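PDB 2G5X: ribosome-inactivating protein from Lychnis chalcedonica, which belongs to the ribosome-inactivating protein family of plants, is also known as lychnin and is a single chain of helices around a mixed beta sheet. Local coordinates for residues A[72-76]-A[147-152]; A[208-212]-A[228-234]. All blocks are in the same frame, centred on the assembly; numbering follows the deposited sequence.

Contact 1: A[72-76]-A[147-152]; sequences GFQDR and VYGKVF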
loop_
_atom_site.group_PDB
_atom_site.type_symbol
_atom_site.label_atom_id
_atom_site.label_comp_id
_atom_site.label_asym_id
_atom_site.label_seq_id
_atom_site.Cartn_x
_atom_site.Cartn_y
_atom_site.Cartn_z
ATOM N N GLY A 72 -5.672 -2.926 -6.989
ATOM C CA GLY A 72 -6.057 -4.329 -7.007
ATOM C C GLY A 72 -4.912 -5.254 -6.634
ATOM O O GLY A 72 -3.856 -4.790 -6.200
ATOM N N PHE A 73 -5.113 -6.559 -6.806
ATOM C CA PHE A 73 -4.079 -7.540 -6.483
ATOM C C PHE A 73 -4.220 -8.837 -7.284
ATOM O O PHE A 73 -5.267 -9.113 -7.871
ATOM C CB PHE A 73 -4.103 -7.872 -4.985
ATOM C CG PHE A 73 -5.347 -8.595 -4.537
ATOM C CD1 PHE A 73 -6.473 -7.886 -4.131
ATOM C CD2 PHE A 73 -5.399 -9.988 -4.546
ATOM C CE1 PHE A 73 -7.633 -8.552 -3.739
ATOM C CE2 PHE A 73 -6.553 -10.666 -4.157
ATOM C CZ PHE A 73 -7.675 -9.946 -3.752
ATOM N N GLN A 74 -3.152 -9.630 -7.290
ATOM C CA GLN A 74 -3.117 -10.902 -8.007
ATOM C C GLN A 74 -2.829 -12.077 -7.068
ATOM O O GLN A 74 -1.914 -12.009 -6.251
ATOM C CB GLN A 74 -2.034 -10.839 -9.096
ATOM C CG GLN A 74 -1.593 -12.184 -9.658
ATOM C CD GLN A 74 -0.342 -12.055 -10.512
ATOM O OE1 GLN A 74 -0.408 -11.689 -11.686
ATOM N NE2 GLN A 74 0.809 -12.336 -9.914
ATOM N N ASP A 75 -3.625 -13.141 -7.174
ATOM C CA ASP A 75 -3.413 -14.347 -6.368
ATOM C C ASP A 75 -3.615 -15.559 -7.285
ATOM O O ASP A 75 -3.471 -15.425 -8.501
ATOM C CB ASP A 75 -4.351 -14.374 -5.141
ATOM C CG ASP A 75 -5.809 -14.597 -5.497
ATOM O OD1 ASP A 75 -6.246 -14.153 -6.573
ATOM O OD2 ASP A 75 -6.527 -15.201 -4.671
ATOM N N ARG A 76 -3.921 -16.734 -6.735
ATOM C CA ARG A 76 -4.118 -17.919 -7.580
ATOM C C ARG A 76 -5.511 -18.529 -7.481
ATOM O O ARG A 76 -6.057 -18.671 -6.390
ATOM C CB ARG A 76 -3.075 -18.995 -7.259
ATOM C CG ARG A 76 -1.697 -18.711 -7.837
ATOM C CD ARG A 76 -0.727 -19.864 -7.611
ATOM N NE ARG A 76 0.600 -19.556 -8.143
ATOM C CZ ARG A 76 0.966 -19.716 -9.412
ATOM N NH1 ARG A 76 0.113 -20.198 -10.305
ATOM N NH2 ARG A 76 2.189 -19.372 -9.791
ATOM N N VAL A 147 -8.030 -14.329 2.282
ATOM C CA VAL A 147 -8.189 -13.919 0.891
ATOM C C VAL A 147 -7.556 -14.841 -0.151
ATOM O O VAL A 147 -8.227 -15.293 -1.080
ATOM C CB VAL A 147 -7.630 -12.489 0.686
ATOM C CG1 VAL A 147 -7.593 -12.139 -0.798
ATOM C CG2 VAL A 147 -8.493 -11.492 1.441
ATOM N N TYR A 148 -6.267 -15.119 -0.003
ATOM C CA TYR A 148 -5.559 -15.949 -0.972
ATOM C C TYR A 148 -6.234 -17.257 -1.398
ATOM O O TYR A 148 -6.517 -18.134 -0.579
ATOM C CB TYR A 148 -4.138 -16.239 -0.472
ATOM C CG TYR A 148 -3.330 -17.099 -1.420
ATOM C CD1 TYR A 148 -3.395 -18.491 -1.355
ATOM C CD2 TYR A 148 -2.524 -16.521 -2.402
ATOM C CE1 TYR A 148 -2.679 -19.288 -2.244
ATOM C CE2 TYR A 148 -1.805 -17.309 -3.301
ATOM C CZ TYR A 148 -1.889 -18.691 -3.215
ATOM O OH TYR A 148 -1.194 -19.478 -4.103
ATOM N N GLY A 149 -6.490 -17.366 -2.701
ATOM C CA GLY A 149 -7.091 -18.560 -3.273
ATOM C C GLY A 149 -8.495 -18.946 -2.849
ATOM O O GLY A 149 -8.922 -20.078 -3.088
ATOM N N LYS A 150 -9.232 -18.024 -2.242
ATOM C CA LYS A 150 -10.583 -18.351 -1.798
ATOM C C LYS A 150 -11.669 -17.532 -2.482
ATOM O O LYS A 150 -11.399 -16.741 -3.388
ATOM C CB LYS A 150 -10.686 -18.154 -0.285
ATOM C CG LYS A 150 -9.712 -19.008 0.511
ATOM C CD LYS A 150 -9.818 -18.727 1.996
ATOM C CE LYS A 150 -8.883 -19.631 2.782
ATOM N NZ LYS A 150 -8.987 -19.390 4.245
ATOM N N VAL A 151 -12.908 -17.754 -2.053
ATOM C CA VAL A 151 -14.043 -17.006 -2.571
ATOM C C VAL A 151 -13.940 -15.652 -1.876
ATOM O O VAL A 151 -13.790 -15.588 -0.654
ATOM C CB VAL A 151 -15.381 -17.674 -2.192
ATOM C CG1 VAL A 151 -16.538 -16.747 -2.522
ATOM C CG2 VAL A 151 -15.531 -18.992 -2.936
ATOM N N PHE A 152 -14.012 -14.578 -2.654
ATOM C CA PHE A 152 -13.895 -13.224 -2.119
ATOM C C PHE A 152 -15.194 -12.647 -1.562
ATOM O O PHE A 152 -16.245 -12.740 -2.194
ATOM C CB PHE A 152 -13.391 -12.272 -3.209
ATOM C CG PHE A 152 -12.034 -12.618 -3.753
ATOM C CD1 PHE A 152 -11.719 -12.339 -5.081
ATOM C CD2 PHE A 152 -11.062 -13.196 -2.942
ATOM C CE1 PHE A 152 -10.459 -12.631 -5.592
ATOM C CE2 PHE A 152 -9.798 -13.491 -3.444
ATOM C CZ PHE A 152 -9.494 -13.209 -4.773
#
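A side-chain carboxylate can fasten a loop to a sheet by accepting a backbone NH of its turn, and here the type II turn Val147–Lys150, closed by Lys150 N to Val147 O at 3.1 Å, is held against the end of strand 69-76 in the mixed sheet of a ribosome-inactivating protein. Asp75, chi1 in the p well, aims its carboxylate at the turn: Gly149 N donates to Asp75 OD2 at 2.9 Å, while OD1 forms a salt bridge with Arg84 on the adjacent strand 83-87. Gly149 supplies the positive phi (64°) of the third turn position. Two residues before Asp75 on the strand, Phe73, also p, sends its ring to the same side, its edge meeting the face of Phe152 (m) in an offset T-shaped pair, centroids 5.6 Å apart and planes at 70°. Phe73 CZ also packs 3.7 Å from Val147 CG1. Tyr148, t, lies alongside the strand, its CD2 3.9 Å from Asp75 CB. Last, Gly149 CA makes a CA-H...O contact of 3.3 Å with Arg76 O.

Contact 2: A[208-212]-A[228-234]; sequences EQYHK and LGLLLYN
His211 lays one face of its imidazole under the CB of Asn234, a CH-pi contact with CB 3.4 Å from the ring centroid and 6° off the normal. Asn234, the C-terminal residue, has phi -119° and points its CA-to-CB bond toward segment 208-212, whose residues 208-210 are helical; Lys212 N reaches Gln209 O at 2.8 Å. His211 is m with chi2 near 91°, which sets CE1 3.0 Å from Leu232 O near the ring plane, while ND1 is hydrogen-bonded to Ser207 O. The partner segment, 228-234, is irregular: Gly229 is at -103/-13°, then Leu230 to Tyr233 keep extended angles (phi -58 to -152°, psi 131 to 161°). Tyr210 and Leu231 set the register, their CA atoms 7.9 Å apart. Tyr210 CB lies 3.8 Å from Leu231 CD2, and chi1 at -99°, between wells, carries CD2 to 3.8 Å from Leu228 CD1; both leucines are m, t. No hydrogen bond joins the two segments, although Leu232 N bonds Ser207 OG just before the first. Apolar toward the buried side, with a CH-pi contact at the exposed C-terminal residue, this is an irregular C-terminal tail packed against the last helix of a ribosome-inactivating protein.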
loop_
_atom_site.group_PDB
_atom_site.type_symbol
_atom_site.label_atom_id
_atom_site.label_comp_id
_atom_site.label_asym_id
_atom_site.label_seq_id
_atom_site.Cartn_x
_atom_site.Cartn_y
_atom_site.Cartn_z
ATOM N N GLU A 208 4.162 19.693 -0.697
ATOM C CA GLU A 208 4.287 21.005 -1.332
ATOM C C GLU A 208 5.407 21.838 -0.722
ATOM O O GLU A 208 6.184 22.473 -1.442
ATOM C CB GLU A 208 2.974 21.786 -1.220
ATOM C CG GLU A 208 1.832 21.231 -2.047
ATOM C CD GLU A 208 0.567 22.070 -1.940
ATOM O OE1 GLU A 208 -0.434 21.718 -2.600
ATOM O OE2 GLU A 208 0.574 23.078 -1.200
ATOM N N GLN A 209 5.482 21.837 0.603
ATOM C CA GLN A 209 6.499 22.610 1.298
ATOM C C GLN A 209 7.907 22.078 1.072
ATOM O O GLN A 209 8.854 22.859 0.974
ATOM C CB GLN A 209 6.185 22.667 2.795
ATOM C CG GLN A 209 4.903 23.424 3.098
ATOM C CD GLN A 209 4.863 24.775 2.412
ATOM O OE1 GLN A 209 5.744 25.611 2.613
ATOM N NE2 GLN A 209 3.841 24.994 1.591
ATOM N N TYR A 210 8.046 20.758 0.989
ATOM C CA TYR A 210 9.355 20.161 0.760
ATOM C C TYR A 210 9.954 20.617 -0.566
ATOM O O TYR A 210 11.173 20.640 -0.725
ATOM C CB TYR A 210 9.269 18.632 0.798
ATOM C CG TYR A 210 9.690 18.047 2.127
ATOM C CD1 TYR A 210 11.027 18.071 2.527
ATOM C CD2 TYR A 210 8.753 17.493 2.998
ATOM C CE1 TYR A 210 11.420 17.557 3.765
ATOM C CE2 TYR A 210 9.134 16.979 4.235
ATOM C CZ TYR A 210 10.468 17.015 4.612
ATOM O OH TYR A 210 10.847 16.514 5.835
ATOM N N HIS A 211 9.105 20.982 -1.520
ATOM C CA HIS A 211 9.612 21.453 -2.800
ATOM C C HIS A 211 10.171 22.872 -2.664
ATOM O O HIS A 211 10.903 23.346 -3.536
ATOM C CB HIS A 211 8.511 21.429 -3.869
ATOM C CG HIS A 211 8.299 20.082 -4.495
ATOM N ND1 HIS A 211 7.400 19.160 -4.003
ATOM C CD2 HIS A 211 8.864 19.510 -5.585
ATOM C CE1 HIS A 211 7.416 18.081 -4.766
ATOM N NE2 HIS A 211 8.297 18.267 -5.734
ATOM N N LYS A 212 9.837 23.543 -1.563
ATOM C CA LYS A 212 10.305 24.910 -1.331
ATOM C C LYS A 212 11.402 25.028 -0.272
ATOM O O LYS A 212 12.097 26.045 -0.202
ATOM C CB LYS A 212 9.131 25.810 -0.932
ATOM C CG LYS A 212 8.007 25.864 -1.955
ATOM C CD LYS A 212 6.979 26.931 -1.598
ATOM C CE LYS A 212 6.355 26.684 -0.232
ATOM N NZ LYS A 212 5.395 27.761 0.151
ATOM N N LEU A 228 8.999 13.130 5.323
ATOM C CA LEU A 228 8.491 12.244 4.279
ATOM C C LEU A 228 9.516 11.287 3.677
ATOM O O LEU A 228 10.703 11.604 3.582
ATOM C CB LEU A 228 7.854 13.074 3.162
ATOM C CG LEU A 228 6.738 14.015 3.616
ATOM C CD1 LEU A 228 6.161 14.735 2.413
ATOM C CD2 LEU A 228 5.650 13.230 4.340
ATOM N N GLY A 229 9.038 10.105 3.292
ATOM C CA GLY A 229 9.887 9.105 2.671
ATOM C C GLY A 229 9.653 9.080 1.169
ATOM O O GLY A 229 10.419 8.478 0.417
ATOM N N LEU A 230 8.581 9.737 0.736
ATOM C CA LEU A 230 8.219 9.822 -0.676
ATOM C C LEU A 230 7.447 11.122 -0.862
ATOM O O LEU A 230 6.526 11.413 -0.099
ATOM C CB LEU A 230 7.330 8.633 -1.081
ATOM C CG LEU A 230 6.767 8.632 -2.511
ATOM C CD1 LEU A 230 7.902 8.441 -3.512
ATOM C CD2 LEU A 230 5.739 7.512 -2.671
ATOM N N LEU A 231 7.824 11.911 -1.862
ATOM C CA LEU A 231 7.131 13.168 -2.111
ATOM C C LEU A 231 6.181 13.035 -3.283
ATOM O O LEU A 231 6.410 12.249 -4.198
ATOM C CB LEU A 231 8.120 14.299 -2.427
ATOM C CG LEU A 231 9.184 14.697 -1.402
ATOM C CD1 LEU A 231 9.897 15.948 -1.896
ATOM C CD2 LEU A 231 8.544 14.966 -0.053
ATOM N N LEU A 232 5.105 13.808 -3.239
ATOM C CA LEU A 232 4.145 13.829 -4.327
ATOM C C LEU A 232 4.682 14.889 -5.291
ATOM O O LEU A 232 5.398 15.805 -4.881
ATOM C CB LEU A 232 2.768 14.249 -3.804
ATOM C CG LEU A 232 1.610 14.366 -4.801
ATOM C CD1 LEU A 232 1.184 12.980 -5.254
ATOM C CD2 LEU A 232 0.440 15.087 -4.144
ATOM N N TYR A 233 4.363 14.754 -6.572
ATOM C CA TYR A 233 4.793 15.732 -7.563
ATOM C C TYR A 233 4.240 17.093 -7.126
ATOM O O TYR A 233 3.311 17.156 -6.319
ATOM C CB TYR A 233 4.225 15.346 -8.929
ATOM C CG TYR A 233 2.733 15.116 -8.903
ATOM C CD1 TYR A 233 1.842 16.186 -8.953
ATOM C CD2 TYR A 233 2.209 13.827 -8.786
ATOM C CE1 TYR A 233 0.463 15.983 -8.882
ATOM C CE2 TYR A 233 0.834 13.612 -8.715
ATOM C CZ TYR A 233 -0.031 14.696 -8.764
ATOM O OH TYR A 233 -1.389 14.492 -8.691
ATOM N N ASN A 234 4.807 18.177 -7.645
ATOM C CA ASN A 234 4.319 19.505 -7.282
ATOM C C ASN A 234 3.819 20.241 -8.520
ATOM O O ASN A 234 3.641 19.569 -9.560
ATOM C CB ASN A 234 5.419 20.312 -6.577
ATOM C CG ASN A 234 6.384 20.968 -7.544
ATOM O OD1 ASN A 234 6.777 20.379 -8.549
ATOM N ND2 ASN A 234 6.787 22.197 -7.230
ATOM O OXT ASN A 234 3.593 21.467 -8.434
#

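Followed from the N terminus, the chain lays down three strands of the mixed sheet, 3-5, 45-51 and 58-64, before contact 1 opens on the fourth, 69-76. It closes 71 residues later, when the loop between helices 137-145 and 154-173 returns to that strand, so the sheet is joined to the helical part of the fold. The chain then runs through helices 154-173, 175-184 and 193-201, and contact 2 opens on helix 203-210; this second, much shorter loop has no helix or strand in its 15 intervening residues and brings the C terminus back to the last helix. The two closures are in series, neither nesting nor crossing. The centres of contact 1 and contact 2 lie about 34 Å apart, on opposite sides of the chain's centre, illustrating long-range and local closure in one chain.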